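Local coordinates for chromosome replication initiation inhibitor protein (Agrobacterium tumefaciens, PDB 3FD3) that probably acts as a LysR-family DNA-binding transcription regulator, of which this chain is the C-terminal effector-binding region without the DNA-binding domain, at residues A[51-56]-A[179-184]; A[75-80]-A[147-152]; A[36-41]-A[103-108]; A[14-19]-A[198-203]. All coordinates share one frame; numbering follows the deposited sequence.

Contact 1 of 4, residues A[51-56]-A[179-184]; sequences VLAAVT and WQVNRL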
loop_
_atom_site.group_PDB
_atom_site.type_symbol
_atom_site.label_atom_id
_atom_site.label_comp_id
_atom_site.label_asym_id
_atom_site.label_seq_id
_atom_site.Cartn_x
_atom_site.Cartn_y
_atom_site.Cartn_z
ATOM N N VAL A 51 -11.406 16.118 6.642
ATOM C CA VAL A 51 -11.357 15.976 5.197
ATOM C C VAL A 51 -12.601 16.627 4.582
ATOM O O VAL A 51 -13.660 16.711 5.233
ATOM C CB VAL A 51 -11.248 14.488 4.722
ATOM C CG1 VAL A 51 -9.966 13.815 5.254
ATOM C CG2 VAL A 51 -12.493 13.693 5.100
ATOM N N LEU A 52 -12.480 17.057 3.325
ATOM C CA LEU A 52 -13.580 17.687 2.594
ATOM C C LEU A 52 -14.403 16.712 1.769
ATOM O O LEU A 52 -15.511 17.032 1.354
ATOM C CB LEU A 52 -13.041 18.773 1.656
ATOM C CG LEU A 52 -12.399 19.940 2.373
ATOM C CD1 LEU A 52 -11.899 20.978 1.356
ATOM C CD2 LEU A 52 -13.426 20.551 3.311
ATOM N N ALA A 53 -13.839 15.555 1.488
ATOM C CA ALA A 53 -14.454 14.584 0.610
ATOM C C ALA A 53 -13.821 13.236 0.836
ATOM O O ALA A 53 -12.685 13.128 1.349
ATOM C CB ALA A 53 -14.295 14.973 -0.872
ATOM N N ALA A 54 -14.573 12.195 0.484
ATOM C CA ALA A 54 -14.110 10.827 0.740
ATOM C C ALA A 54 -14.804 9.826 -0.166
ATOM O O ALA A 54 -16.011 9.948 -0.430
ATOM C CB ALA A 54 -14.338 10.437 2.194
ATOM N N VAL A 55 -14.018 8.832 -0.607
ATOM C CA VAL A 55 -14.524 7.578 -1.130
ATOM C C VAL A 55 -14.705 6.686 0.077
ATOM O O VAL A 55 -13.747 6.459 0.861
ATOM C CB VAL A 55 -13.544 6.932 -2.159
ATOM C CG1 VAL A 55 -13.989 5.477 -2.515
ATOM C CG2 VAL A 55 -13.404 7.810 -3.401
ATOM N N THR A 56 -15.910 6.169 0.243
ATOM C CA THR A 56 -16.261 5.363 1.420
ATOM C C THR A 56 -17.307 4.317 1.067
ATOM O O THR A 56 -18.100 4.509 0.147
ATOM C CB THR A 56 -16.780 6.258 2.542
ATOM O OG1 THR A 56 -17.151 5.469 3.671
ATOM C CG2 THR A 56 -17.973 7.082 2.064
ATOM N N TRP A 179 -19.169 8.579 -2.913
ATOM C CA TRP A 179 -18.367 9.781 -2.840
ATOM C C TRP A 179 -19.161 10.783 -2.003
ATOM O O TRP A 179 -20.295 11.172 -2.386
ATOM C CB TRP A 179 -18.165 10.288 -4.246
ATOM C CG TRP A 179 -17.411 11.576 -4.427
ATOM C CD1 TRP A 179 -17.881 12.715 -5.043
ATOM C CD2 TRP A 179 -16.047 11.859 -4.074
ATOM N NE1 TRP A 179 -16.898 13.688 -5.071
ATOM C CE2 TRP A 179 -15.779 13.202 -4.462
ATOM C CE3 TRP A 179 -15.045 11.140 -3.416
ATOM C CZ2 TRP A 179 -14.540 13.819 -4.236
ATOM C CZ3 TRP A 179 -13.806 11.755 -3.210
ATOM C CH2 TRP A 179 -13.562 13.071 -3.641
ATOM N N GLN A 180 -18.587 11.201 -0.879
ATOM C CA GLN A 180 -19.233 12.110 0.081
ATOM C C GLN A 180 -18.428 13.396 0.050
ATOM O O GLN A 180 -17.206 13.346 0.068
ATOM C CB GLN A 180 -19.296 11.524 1.489
ATOM C CG GLN A 180 -20.194 10.291 1.614
ATOM C CD GLN A 180 -21.035 10.224 2.893
ATOM O OE1 GLN A 180 -21.365 11.246 3.501
ATOM N NE2 GLN A 180 -21.405 9.002 3.291
ATOM N N VAL A 181 -19.094 14.541 -0.102
ATOM C CA VAL A 181 -18.405 15.827 -0.198
ATOM C C VAL A 181 -19.059 16.827 0.723
ATOM O O VAL A 181 -20.289 16.940 0.764
ATOM C CB VAL A 181 -18.442 16.413 -1.631
ATOM C CG1 VAL A 181 -17.625 17.703 -1.698
ATOM C CG2 VAL A 181 -17.944 15.349 -2.655
ATOM N N ASN A 182 -18.239 17.544 1.486
ATOM C CA ASN A 182 -18.724 18.644 2.321
ATOM C C ASN A 182 -19.524 19.613 1.454
ATOM O O ASN A 182 -19.025 20.103 0.438
ATOM C CB ASN A 182 -17.519 19.344 2.938
ATOM C CG ASN A 182 -17.884 20.463 3.845
ATOM O OD1 ASN A 182 -18.562 21.426 3.434
ATOM N ND2 ASN A 182 -17.413 20.388 5.100
ATOM N N ARG A 183 -20.758 19.898 1.868
ATOM C CA ARG A 183 -21.682 20.685 1.042
ATOM C C ARG A 183 -21.128 22.075 0.724
ATOM O O ARG A 183 -21.365 22.588 -0.358
ATOM C CB ARG A 183 -23.058 20.812 1.715
ATOM C CG ARG A 183 -23.107 21.779 2.894
ATOM C CD ARG A 183 -24.494 21.839 3.563
ATOM N NE ARG A 183 -24.448 22.512 4.864
ATOM C CZ ARG A 183 -24.598 23.823 5.022
ATOM N NH1 ARG A 183 -24.824 24.602 3.970
ATOM N NH2 ARG A 183 -24.535 24.359 6.226
ATOM N N LEU A 184 -20.374 22.649 1.660
ATOM C CA LEU A 184 -19.797 23.985 1.492
ATOM C C LEU A 184 -18.639 24.054 0.496
ATOM O O LEU A 184 -18.336 25.147 -0.021
ATOM C CB LEU A 184 -19.366 24.553 2.847
ATOM C CG LEU A 184 -20.489 24.751 3.886
ATOM C CD1 LEU A 184 -19.915 25.197 5.234
ATOM C CD2 LEU A 184 -21.522 25.736 3.391
HETATM O O HOH W 1 -15.970 17.989 5.937
#

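Contact 2 of 4, residues A[75-80]-A[147-152]; sequences YHATAS and WGLNPV. With CA (calcium ion), chain B.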
loop_
_atom_site.group_PDB
_atom_site.type_symbol
_atom_site.label_atom_id
_atom_site.label_comp_id
_atom_site.label_asym_id
_atom_site.label_seq_id
_atom_site.Cartn_x
_atom_site.Cartn_y
_atom_site.Cartn_z
ATOM N N TYR A 75 -14.882 -8.076 -5.314
ATOM C CA TYR A 75 -13.752 -8.824 -4.805
ATOM C C TYR A 75 -13.921 -10.301 -5.093
ATOM O O TYR A 75 -15.047 -10.802 -5.151
ATOM C CB TYR A 75 -13.673 -8.675 -3.297
ATOM C CG TYR A 75 -13.333 -7.306 -2.732
ATOM C CD1 TYR A 75 -14.290 -6.302 -2.684
ATOM C CD2 TYR A 75 -12.111 -7.053 -2.160
ATOM C CE1 TYR A 75 -14.017 -5.076 -2.133
ATOM C CE2 TYR A 75 -11.824 -5.826 -1.618
ATOM C CZ TYR A 75 -12.792 -4.830 -1.596
ATOM O OH TYR A 75 -12.520 -3.606 -1.012
ATOM N N HIS A 76 -12.798 -10.996 -5.265
ATOM C CA HIS A 76 -12.813 -12.453 -5.413
ATOM C C HIS A 76 -11.911 -13.074 -4.342
ATOM O O HIS A 76 -10.825 -12.552 -4.053
ATOM C CB HIS A 76 -12.329 -12.874 -6.803
ATOM C CG HIS A 76 -13.233 -12.437 -7.918
ATOM N ND1 HIS A 76 -14.350 -13.143 -8.302
ATOM C CD2 HIS A 76 -13.189 -11.343 -8.712
ATOM C CE1 HIS A 76 -14.952 -12.507 -9.289
ATOM N NE2 HIS A 76 -14.263 -11.417 -9.569
ATOM N N ALA A 77 -12.377 -14.176 -3.763
ATOM C CA ALA A 77 -11.605 -14.937 -2.785
ATOM C C ALA A 77 -10.627 -15.809 -3.574
ATOM O O ALA A 77 -11.043 -16.689 -4.319
ATOM C CB ALA A 77 -12.532 -15.797 -1.918
ATOM N N THR A 78 -9.334 -15.538 -3.424
ATOM C CA THR A 78 -8.314 -16.090 -4.301
ATOM C C THR A 78 -7.114 -16.651 -3.524
ATOM O O THR A 78 -6.770 -16.208 -2.423
ATOM C CB THR A 78 -7.764 -15.047 -5.300
ATOM O OG1 THR A 78 -7.286 -13.911 -4.566
ATOM C CG2 THR A 78 -8.810 -14.644 -6.347
ATOM N N ALA A 79 -6.489 -17.648 -4.112
ATOM C CA ALA A 79 -5.223 -18.197 -3.590
ATOM C C ALA A 79 -4.442 -18.747 -4.777
ATOM O O ALA A 79 -4.959 -18.824 -5.895
ATOM C CB ALA A 79 -5.478 -19.306 -2.560
ATOM N N SER A 80 -3.198 -19.142 -4.539
ATOM C CA SER A 80 -2.405 -19.730 -5.617
ATOM C C SER A 80 -2.791 -21.207 -5.815
ATOM O O SER A 80 -3.372 -21.822 -4.921
ATOM C CB SER A 80 -0.903 -19.618 -5.318
ATOM O OG SER A 80 -0.474 -20.594 -4.403
ATOM N N TRP A 147 -5.041 -17.285 1.595
ATOM C CA TRP A 147 -6.170 -16.903 0.742
ATOM C C TRP A 147 -6.838 -15.650 1.300
ATOM O O TRP A 147 -6.811 -15.403 2.485
ATOM C CB TRP A 147 -7.180 -18.033 0.621
ATOM C CG TRP A 147 -7.998 -18.255 1.899
ATOM C CD1 TRP A 147 -7.667 -19.038 2.958
ATOM C CD2 TRP A 147 -9.249 -17.650 2.219
ATOM N NE1 TRP A 147 -8.629 -18.969 3.919
ATOM C CE2 TRP A 147 -9.617 -18.117 3.496
ATOM C CE3 TRP A 147 -10.092 -16.750 1.554
ATOM C CZ2 TRP A 147 -10.812 -17.732 4.114
ATOM C CZ3 TRP A 147 -11.262 -16.352 2.180
ATOM C CH2 TRP A 147 -11.607 -16.839 3.443
ATOM N N GLY A 148 -7.438 -14.858 0.419
ATOM C CA GLY A 148 -8.134 -13.669 0.866
ATOM C C GLY A 148 -8.926 -13.024 -0.239
ATOM O O GLY A 148 -8.856 -13.447 -1.393
ATOM N N LEU A 149 -9.700 -12.006 0.146
ATOM C CA LEU A 149 -10.526 -11.272 -0.811
ATOM C C LEU A 149 -9.715 -10.135 -1.417
ATOM O O LEU A 149 -9.163 -9.288 -0.698
ATOM C CB LEU A 149 -11.784 -10.747 -0.135
ATOM C CG LEU A 149 -12.961 -11.728 0.022
ATOM C CD1 LEU A 149 -13.630 -12.006 -1.311
ATOM C CD2 LEU A 149 -12.501 -13.069 0.647
ATOM N N ASN A 150 -9.606 -10.135 -2.738
ATOM C CA ASN A 150 -8.871 -9.123 -3.456
ATOM C C ASN A 150 -9.768 -8.452 -4.492
ATOM O O ASN A 150 -10.565 -9.133 -5.168
ATOM C CB ASN A 150 -7.693 -9.760 -4.191
ATOM C CG ASN A 150 -6.651 -10.281 -3.260
ATOM O OD1 ASN A 150 -6.002 -9.505 -2.575
ATOM N ND2 ASN A 150 -6.470 -11.613 -3.226
ATOM N N PRO A 151 -9.638 -7.142 -4.654
ATOM C CA PRO A 151 -10.398 -6.486 -5.723
ATOM C C PRO A 151 -10.111 -7.077 -7.116
ATOM O O PRO A 151 -8.943 -7.380 -7.438
ATOM C CB PRO A 151 -9.915 -5.037 -5.652
ATOM C CG PRO A 151 -9.343 -4.866 -4.312
ATOM C CD PRO A 151 -8.802 -6.182 -3.902
ATOM N N VAL A 152 -11.162 -7.219 -7.924
ATOM C CA VAL A 152 -11.071 -7.834 -9.239
ATOM C C VAL A 152 -10.034 -7.146 -10.130
ATOM O O VAL A 152 -9.338 -7.825 -10.903
ATOM C CB VAL A 152 -12.458 -7.861 -9.975
ATOM C CG1 VAL A 152 -13.028 -6.446 -10.208
ATOM C CG2 VAL A 152 -12.347 -8.655 -11.282
HETATM CA CA CA B . -8.852 -7.538 0.935
HETATM O O HOH W 2 -7.599 -6.030 -0.461
HETATM O O HOH W 3 -9.964 -8.479 2.700
#

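Contact 3 of 4, residues A[36-41]-A[103-108]; sequences VDDQDH and LTFNQK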
loop_
_atom_site.group_PDB
_atom_site.type_symbol
_atom_site.label_atom_id
_atom_site.label_comp_id
_atom_site.label_asym_id
_atom_site.label_seq_id
_atom_site.Cartn_x
_atom_site.Cartn_y
_atom_site.Cartn_z
ATOM N N VAL A 36 -5.714 7.740 4.169
ATOM C CA VAL A 36 -6.176 6.403 3.855
ATOM C C VAL A 36 -6.850 5.867 5.118
ATOM O O VAL A 36 -6.231 5.797 6.184
ATOM C CB VAL A 36 -4.998 5.491 3.410
ATOM C CG1 VAL A 36 -5.499 4.069 3.030
ATOM C CG2 VAL A 36 -4.183 6.152 2.297
ATOM N N ASP A 37 -8.118 5.510 5.019
ATOM C CA ASP A 37 -8.888 5.142 6.175
ATOM C C ASP A 37 -9.210 3.679 6.043
ATOM O O ASP A 37 -9.940 3.294 5.132
ATOM C CB ASP A 37 -10.204 5.898 6.207
ATOM C CG ASP A 37 -11.105 5.438 7.332
ATOM O OD1 ASP A 37 -10.574 5.035 8.401
ATOM O OD2 ASP A 37 -12.327 5.456 7.119
ATOM N N ASP A 38 -8.681 2.834 6.903
ATOM C CA ASP A 38 -9.249 1.482 6.988
ATOM C C ASP A 38 -9.527 1.102 8.430
ATOM O O ASP A 38 -9.567 -0.075 8.774
ATOM C CB ASP A 38 -8.378 0.460 6.261
ATOM C CG ASP A 38 -8.096 0.868 4.824
ATOM O OD1 ASP A 38 -9.038 0.875 3.999
ATOM O OD2 ASP A 38 -6.938 1.207 4.546
ATOM N N GLN A 39 -9.736 2.124 9.259
ATOM C CA GLN A 39 -10.249 1.946 10.622
ATOM C C GLN A 39 -11.659 2.544 10.777
ATOM O O GLN A 39 -12.131 2.725 11.904
ATOM C CB GLN A 39 -9.309 2.596 11.630
ATOM C CG GLN A 39 -7.908 1.964 11.690
ATOM C CD GLN A 39 -7.913 0.615 12.337
ATOM O OE1 GLN A 39 -8.885 0.228 12.990
ATOM N NE2 GLN A 39 -6.820 -0.119 12.178
ATOM N N ASP A 40 -12.320 2.833 9.651
ATOM C CA ASP A 40 -13.687 3.332 9.645
ATOM C C ASP A 40 -13.807 4.684 10.402
ATOM O O ASP A 40 -14.724 4.884 11.199
ATOM C CB ASP A 40 -14.621 2.268 10.242
ATOM C CG ASP A 40 -16.079 2.539 9.950
ATOM O OD1 ASP A 40 -16.365 3.227 8.936
ATOM O OD2 ASP A 40 -16.936 2.080 10.752
ATOM N N HIS A 41 -12.844 5.578 10.184
ATOM C CA HIS A 41 -12.875 6.911 10.767
ATOM C C HIS A 41 -13.397 7.970 9.812
ATOM O O HIS A 41 -13.539 9.131 10.198
ATOM C CB HIS A 41 -11.491 7.328 11.239
ATOM C CG HIS A 41 -10.995 6.521 12.393
ATOM N ND1 HIS A 41 -11.797 6.196 13.466
ATOM C CD2 HIS A 41 -9.790 5.957 12.632
ATOM C CE1 HIS A 41 -11.105 5.459 14.319
ATOM N NE2 HIS A 41 -9.886 5.296 13.833
ATOM N N LEU A 103 -5.848 -14.495 4.933
ATOM C CA LEU A 103 -5.305 -13.150 5.007
ATOM C C LEU A 103 -6.419 -12.218 5.498
ATOM O O LEU A 103 -7.541 -12.254 4.969
ATOM C CB LEU A 103 -4.825 -12.675 3.641
ATOM C CG LEU A 103 -3.818 -13.566 2.937
ATOM C CD1 LEU A 103 -3.637 -13.160 1.459
ATOM C CD2 LEU A 103 -2.462 -13.546 3.699
ATOM N N THR A 104 -6.106 -11.398 6.494
ATOM C CA THR A 104 -7.063 -10.426 7.055
ATOM C C THR A 104 -6.360 -9.070 7.149
ATOM O O THR A 104 -5.222 -8.980 7.586
ATOM C CB THR A 104 -7.614 -10.893 8.420
ATOM O OG1 THR A 104 -8.097 -12.253 8.320
ATOM C CG2 THR A 104 -8.778 -9.969 8.896
ATOM N N PHE A 105 -7.028 -8.010 6.717
ATOM C CA PHE A 105 -6.374 -6.710 6.566
ATOM C C PHE A 105 -6.105 -6.128 7.966
ATOM O O PHE A 105 -4.990 -5.727 8.275
ATOM C CB PHE A 105 -7.268 -5.804 5.700
ATOM C CG PHE A 105 -6.618 -4.547 5.225
ATOM C CD1 PHE A 105 -6.417 -3.485 6.088
ATOM C CD2 PHE A 105 -6.249 -4.398 3.897
ATOM C CE1 PHE A 105 -5.830 -2.301 5.650
ATOM C CE2 PHE A 105 -5.665 -3.211 3.456
ATOM C CZ PHE A 105 -5.459 -2.189 4.303
ATOM N N ASN A 106 -7.126 -6.110 8.809
ATOM C CA ASN A 106 -7.014 -5.659 10.176
ATOM C C ASN A 106 -8.241 -6.156 10.941
ATOM O O ASN A 106 -9.012 -6.938 10.407
ATOM C CB ASN A 106 -6.830 -4.134 10.279
ATOM C CG ASN A 106 -8.001 -3.361 9.717
ATOM O OD1 ASN A 106 -9.141 -3.857 9.684
ATOM N ND2 ASN A 106 -7.745 -2.108 9.320
ATOM N N GLN A 107 -8.432 -5.720 12.171
ATOM C CA GLN A 107 -9.501 -6.291 12.992
ATOM C C GLN A 107 -10.901 -5.879 12.543
ATOM O O GLN A 107 -11.876 -6.475 12.963
ATOM C CB GLN A 107 -9.267 -5.957 14.465
ATOM C CG GLN A 107 -8.002 -6.637 14.985
ATOM C CD GLN A 107 -7.663 -6.297 16.410
ATOM O OE1 GLN A 107 -7.919 -7.088 17.322
ATOM N NE2 GLN A 107 -7.070 -5.118 16.618
ATOM N N LYS A 108 -10.998 -4.882 11.686
ATOM C CA LYS A 108 -12.280 -4.445 11.127
ATOM C C LYS A 108 -12.626 -5.057 9.779
ATOM O O LYS A 108 -13.699 -4.768 9.221
ATOM C CB LYS A 108 -12.280 -2.922 11.038
ATOM C CG LYS A 108 -12.289 -2.325 12.430
ATOM C CD LYS A 108 -12.484 -0.847 12.458
ATOM C CE LYS A 108 -12.513 -0.362 13.888
ATOM N NZ LYS A 108 -12.972 1.035 13.964
HETATM O O HOH W 4 -5.021 -1.180 9.732
#

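Contact 4 of 4, residues A[14-19]-A[198-203]; sequences GTWFLD and GTARVV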
loop_
_atom_site.group_PDB
_atom_site.type_symbol
_atom_site.label_atom_id
_atom_site.label_comp_id
_atom_site.label_asym_id
_atom_site.label_seq_id
_atom_site.Cartn_x
_atom_site.Cartn_y
_atom_site.Cartn_z
ATOM N N GLY A 14 -5.492 1.489 -3.999
ATOM C CA GLY A 14 -4.731 0.480 -4.702
ATOM C C GLY A 14 -5.215 0.176 -6.107
ATOM O O GLY A 14 -4.545 -0.594 -6.810
ATOM N N THR A 15 -6.361 0.749 -6.511
ATOM C CA THR A 15 -6.969 0.500 -7.790
ATOM C C THR A 15 -7.142 1.813 -8.591
ATOM O O THR A 15 -6.174 2.251 -9.252
ATOM C CB THR A 15 -8.277 -0.335 -7.662
ATOM O OG1 THR A 15 -9.168 0.278 -6.719
ATOM C CG2 THR A 15 -7.949 -1.817 -7.185
ATOM N N TRP A 16 -8.270 2.484 -8.418
ATOM C CA TRP A 16 -8.767 3.537 -9.326
ATOM C C TRP A 16 -8.659 4.970 -8.811
ATOM O O TRP A 16 -8.781 5.928 -9.598
ATOM C CB TRP A 16 -10.237 3.254 -9.693
ATOM C CG TRP A 16 -11.174 3.415 -8.523
ATOM C CD1 TRP A 16 -11.437 2.506 -7.525
ATOM C CD2 TRP A 16 -11.928 4.578 -8.199
ATOM N NE1 TRP A 16 -12.335 3.027 -6.627
ATOM C CE2 TRP A 16 -12.650 4.304 -7.006
ATOM C CE3 TRP A 16 -12.090 5.822 -8.814
ATOM C CZ2 TRP A 16 -13.498 5.237 -6.411
ATOM C CZ3 TRP A 16 -12.937 6.731 -8.229
ATOM C CH2 TRP A 16 -13.617 6.450 -7.034
ATOM N N PHE A 17 -8.447 5.157 -7.509
ATOM C CA PHE A 17 -8.609 6.486 -6.908
ATOM C C PHE A 17 -7.652 7.533 -7.481
ATOM O O PHE A 17 -8.084 8.664 -7.807
ATOM C CB PHE A 17 -8.421 6.363 -5.393
ATOM C CG PHE A 17 -8.508 7.666 -4.609
ATOM C CD1 PHE A 17 -9.719 8.188 -4.220
ATOM C CD2 PHE A 17 -7.367 8.323 -4.241
ATOM C CE1 PHE A 17 -9.777 9.368 -3.481
ATOM C CE2 PHE A 17 -7.439 9.491 -3.490
ATOM C CZ PHE A 17 -8.642 9.994 -3.129
ATOM N N LEU A 18 -6.376 7.158 -7.630
ATOM C CA LEU A 18 -5.377 8.090 -8.145
ATOM C C LEU A 18 -5.563 8.376 -9.614
ATOM O O LEU A 18 -5.214 9.467 -10.071
ATOM C CB LEU A 18 -3.947 7.600 -7.881
ATOM C CG LEU A 18 -3.515 7.665 -6.430
ATOM C CD1 LEU A 18 -2.059 7.105 -6.268
ATOM C CD2 LEU A 18 -3.637 9.091 -5.898
ATOM N N ASP A 19 -6.133 7.430 -10.354
ATOM C CA ASP A 19 -6.483 7.688 -11.747
ATOM C C ASP A 19 -7.481 8.840 -11.845
ATOM O O ASP A 19 -7.354 9.694 -12.718
ATOM C CB ASP A 19 -7.059 6.436 -12.416
ATOM C CG ASP A 19 -7.241 6.603 -13.910
ATOM O OD1 ASP A 19 -6.346 7.176 -14.573
ATOM O OD2 ASP A 19 -8.274 6.148 -14.434
ATOM N N GLY A 198 -16.867 10.014 -12.963
ATOM C CA GLY A 198 -16.598 9.532 -14.307
ATOM C C GLY A 198 -15.626 8.359 -14.377
ATOM O O GLY A 198 -15.807 7.419 -15.152
ATOM N N THR A 199 -14.584 8.417 -13.564
ATOM C CA THR A 199 -13.597 7.339 -13.513
ATOM C C THR A 199 -14.222 6.080 -12.918
ATOM O O THR A 199 -14.022 4.976 -13.440
ATOM C CB THR A 199 -12.351 7.774 -12.691
ATOM O OG1 THR A 199 -11.780 8.963 -13.251
ATOM C CG2 THR A 199 -11.285 6.661 -12.650
ATOM N N ALA A 200 -14.963 6.225 -11.821
ATOM C CA ALA A 200 -15.600 5.074 -11.189
ATOM C C ALA A 200 -16.607 4.402 -12.141
ATOM O O ALA A 200 -16.751 3.181 -12.133
ATOM C CB ALA A 200 -16.263 5.482 -9.866
ATOM N N ARG A 201 -17.295 5.206 -12.954
ATOM C CA ARG A 201 -18.235 4.681 -13.944
ATOM C C ARG A 201 -17.580 3.684 -14.900
ATOM O O ARG A 201 -18.200 2.694 -15.290
ATOM C CB ARG A 201 -18.901 5.819 -14.744
ATOM C CG ARG A 201 -20.109 5.361 -15.586
ATOM C CD ARG A 201 -21.266 4.883 -14.708
ATOM N NE ARG A 201 -21.548 5.838 -13.635
ATOM C CZ ARG A 201 -22.226 6.978 -13.789
ATOM N NH1 ARG A 201 -22.729 7.317 -14.969
ATOM N NH2 ARG A 201 -22.407 7.784 -12.751
ATOM N N VAL A 202 -16.329 3.943 -15.264
ATOM C CA VAL A 202 -15.609 3.082 -16.182
ATOM C C VAL A 202 -15.061 1.838 -15.485
ATOM O O VAL A 202 -15.063 0.756 -16.059
ATOM C CB VAL A 202 -14.445 3.854 -16.835
ATOM C CG1 VAL A 202 -13.589 2.918 -17.667
ATOM C CG2 VAL A 202 -15.005 4.985 -17.699
ATOM N N VAL A 203 -14.610 1.999 -14.246
ATOM C CA VAL A 203 -13.872 0.953 -13.529
ATOM C C VAL A 203 -14.703 0.053 -12.634
ATOM O O VAL A 203 -14.409 -1.143 -12.506
ATOM C CB VAL A 203 -12.754 1.619 -12.680
ATOM C CG1 VAL A 203 -12.040 0.590 -11.811
ATOM C CG2 VAL A 203 -11.765 2.301 -13.622
#

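Contact 1 of 4, residues A[51-56]-A[179-184]
Strand 53-56 and the end of strand 165-181 run antiparallel in the mixed sheet that runs through this periplasmic-binding-protein-like fold, at its end in one lobe. Their axes approach to 4.7 Å, at 159° between chain directions.

The backbone ladder has three hydrogen bonds, each with its donor in the carbonyl plane. Ala54 and Gln180 form the hydrogen-bonded pair. Ala54 N donates to Gln180 O, and Gln180 N donates back to Ala54 O at 2.9 Å. The last rung is the straightest: Asn182 N meets Leu52 O at 2.8 Å and 174°. Ala53 and Val181 form a non-hydrogen-bonded pair; beside it Ala53 CA makes a CA-H...O contact with Gln180 O.

The apolar contacts gather on the face that carries Ala53, Val55, Trp179 and Val181. Trp179 has CG anti to the backbone N (chi1 177°), and its six-membered ring reaches back across the neighbouring strand. Ala53 CB lies 3.4 Å from Trp179 CH2, a tight approach. Val55 CG2 touches Trp179 CE3 at 3.7 Å. Val181 CG2 sits above one ring face, offset toward the rim. Helix 190-203 packs on this side, and its Thr193 bonds to Trp179 NE1.

On the other face, Thr56 CG2 meets Gln180 CG obliquely. The Gln180 amide turns to the loop after strand 53-56, where His58 O, Lys60 O and Val62 N bond it.

Leu52 and Asn182 line the pocket of a bound polyethylene glycol, probably from the crystallisation liquor. Asn182 OD1 closes an Asx turn by accepting from Leu184 N. A water accepts from Asn182 ND2 at 2.9 Å and donates to Val51 O.

Contact 2 of 4, residues A[75-80]-A[147-152]
Trp147 comes first, across from Ala79. Its CG takes the crowded position between backbone N and carbonyl carbon (chi1 73°), and its CB rests 3.8 Å from Ala79 CB. Gly148 pairs antiparallel with Thr78 through two backbone hydrogen bonds; Thr78 N reaches Gly148 O at 3.0 Å. Leu149 lies opposite Ala77, with CD2 3.7 Å from Ala77 CB and CD1 against Tyr75 CB. Its carbonyl oxygen turns away from strand 66-79 and binds the calcium ion at 2.4 Å, together with two waters and one further atom from outside the two segments. Asn150 forms the second hydrogen-bonded pair, with His76. Its ND2 donates to Thr78 OG1 at 2.8 Å, with the hydroxyl oxygen nearly in the amide plane. Pro151 lies alongside the Tyr75 ring, its CG 3.8 Å from Tyr75 CE2. Val152 places CB at the edge of the His76 imidazole, in its plane, while His76 ND1 is hydrogen-bonded to Glu166 OE1.

Strand 148-151 is the outermost strand of the mixed sheet within this chain, and strand 66-79 separates it from strand 165-181. Helix 111-120 packs on the Ala77 and Leu149 face through Trp115. Helices 134-142 and 152-161 pack against Asn150 on the other.

Contact 3 of 4, residues A[36-41]-A[103-108]
Two loops meet here, one from each lobe of the two-lobed LysR effector-binding fold. One follows strand 31-36 and the other follows strand 102-104.

Asp37 OD1 closes an Asx turn in the first loop by accepting from Gln39 N, and it also accepts from His41 N. The bond from His41 N to Asp37 OD1 is the straighter, 2.9 Å at 174°. Asp37 OD2 is held by Thr42 OG1. In the second loop's Asx turn, Asn106 OD1 accepts from Lys108 N at 2.9 Å.

That same Asn106 amide spans the two loops. Its CG lies between backbone N and carbonyl carbon (chi1 62°), and ND2 donates to Asp38 O at 2.8 Å. The donor stands above the Asp38 carbonyl plane. ND2 also donates to a water, which has a weak bond with Gln39 NE2.

Lys108 makes the second bridge. Its chain is extended beyond CG, crosses the Gln39 side chain at about a right angle and gives NZ to Gln39 O. The Asn106 and Lys108 bonds thus tie the two lobes together. Asp40 OD2 is 5.2 Å from Lys108 NZ, not in contact, and may favour the ammonium charge; Asp40 OD1 is hydrogen-bonded to His58 NE2.

Asp38 OD1 takes Ala10 N, at the start of helix 10-13. The Asp38 side chain crosses Phe105 at about a right angle. Asp38 OD2 comes within 3.7 Å of Phe105 CZ, obliquely to the ring.

Contact 4 of 4, residues A[14-19]-A[198-203]
Trp16 is the centre of this packing between the start of helix 17-26 and the last turns of helix 190-203. Ala200 CB sits over one face of its six-membered ring, a CH-pi contact 4.1 Å from the centroid and 21° off the normal. Thr199 CG2 comes to the ring edge near its plane, 4.0 Å from Trp16 CE3. Nearer the backbone, Val203 CG1 lies 3.9 Å from Trp16 CB. Asp19 brings OD2 to 3.5 Å from Thr199 CG2.

Trp16 CG stands between its backbone N and carbonyl carbon (chi1 68°), which turns the indole toward helix 190-203. Thr199 has CG2 anti to the backbone N, so the methyl faces the other segment. Its hydroxyl bonds to Asn195 O and Lys23 NZ. Ser12 OG has a weak hydrogen bond with the indole NE1, and Met196 also touches the indole.

On the far side of helix 17-26, Phe17 packs on strands 3-8 and 31-36. Leu18 touches Gly136 of the second subunit.

No hydrogen bond joins the two segments. The C-terminal helix is therefore held by packing of Thr199, Ala200 and Val203 on Trp16, with Asp19 at the margin, and cohesion should depend mainly on shape and dispersion.

Contacts 1 and 2 belong to the same mixed sheet, where strands 165-181 and 66-79 are neighbours. Their centres are about 29 Å apart, on opposite sides of the chain's centre. Contact 4 backs contact 1: Val55 CG2 lies 3.9 Å from Trp16 CH2 and 3.8 Å from Phe17 CD1. It reaches contact 2, where Thr15 CG2 lies 4.1 Å from Pro151 CB. Contact 3 joins contact 2 through Trp147 O and Leu103 N, 2.8 Å apart, a probable hydrogen bond. The calcium of contact 2 is about 5 Å from the Phe105 side chain of contact 3. The bound polyethylene glycol, probably from the crystallisation liquor, is about 3 Å from the Leu52 side chain of contact 1.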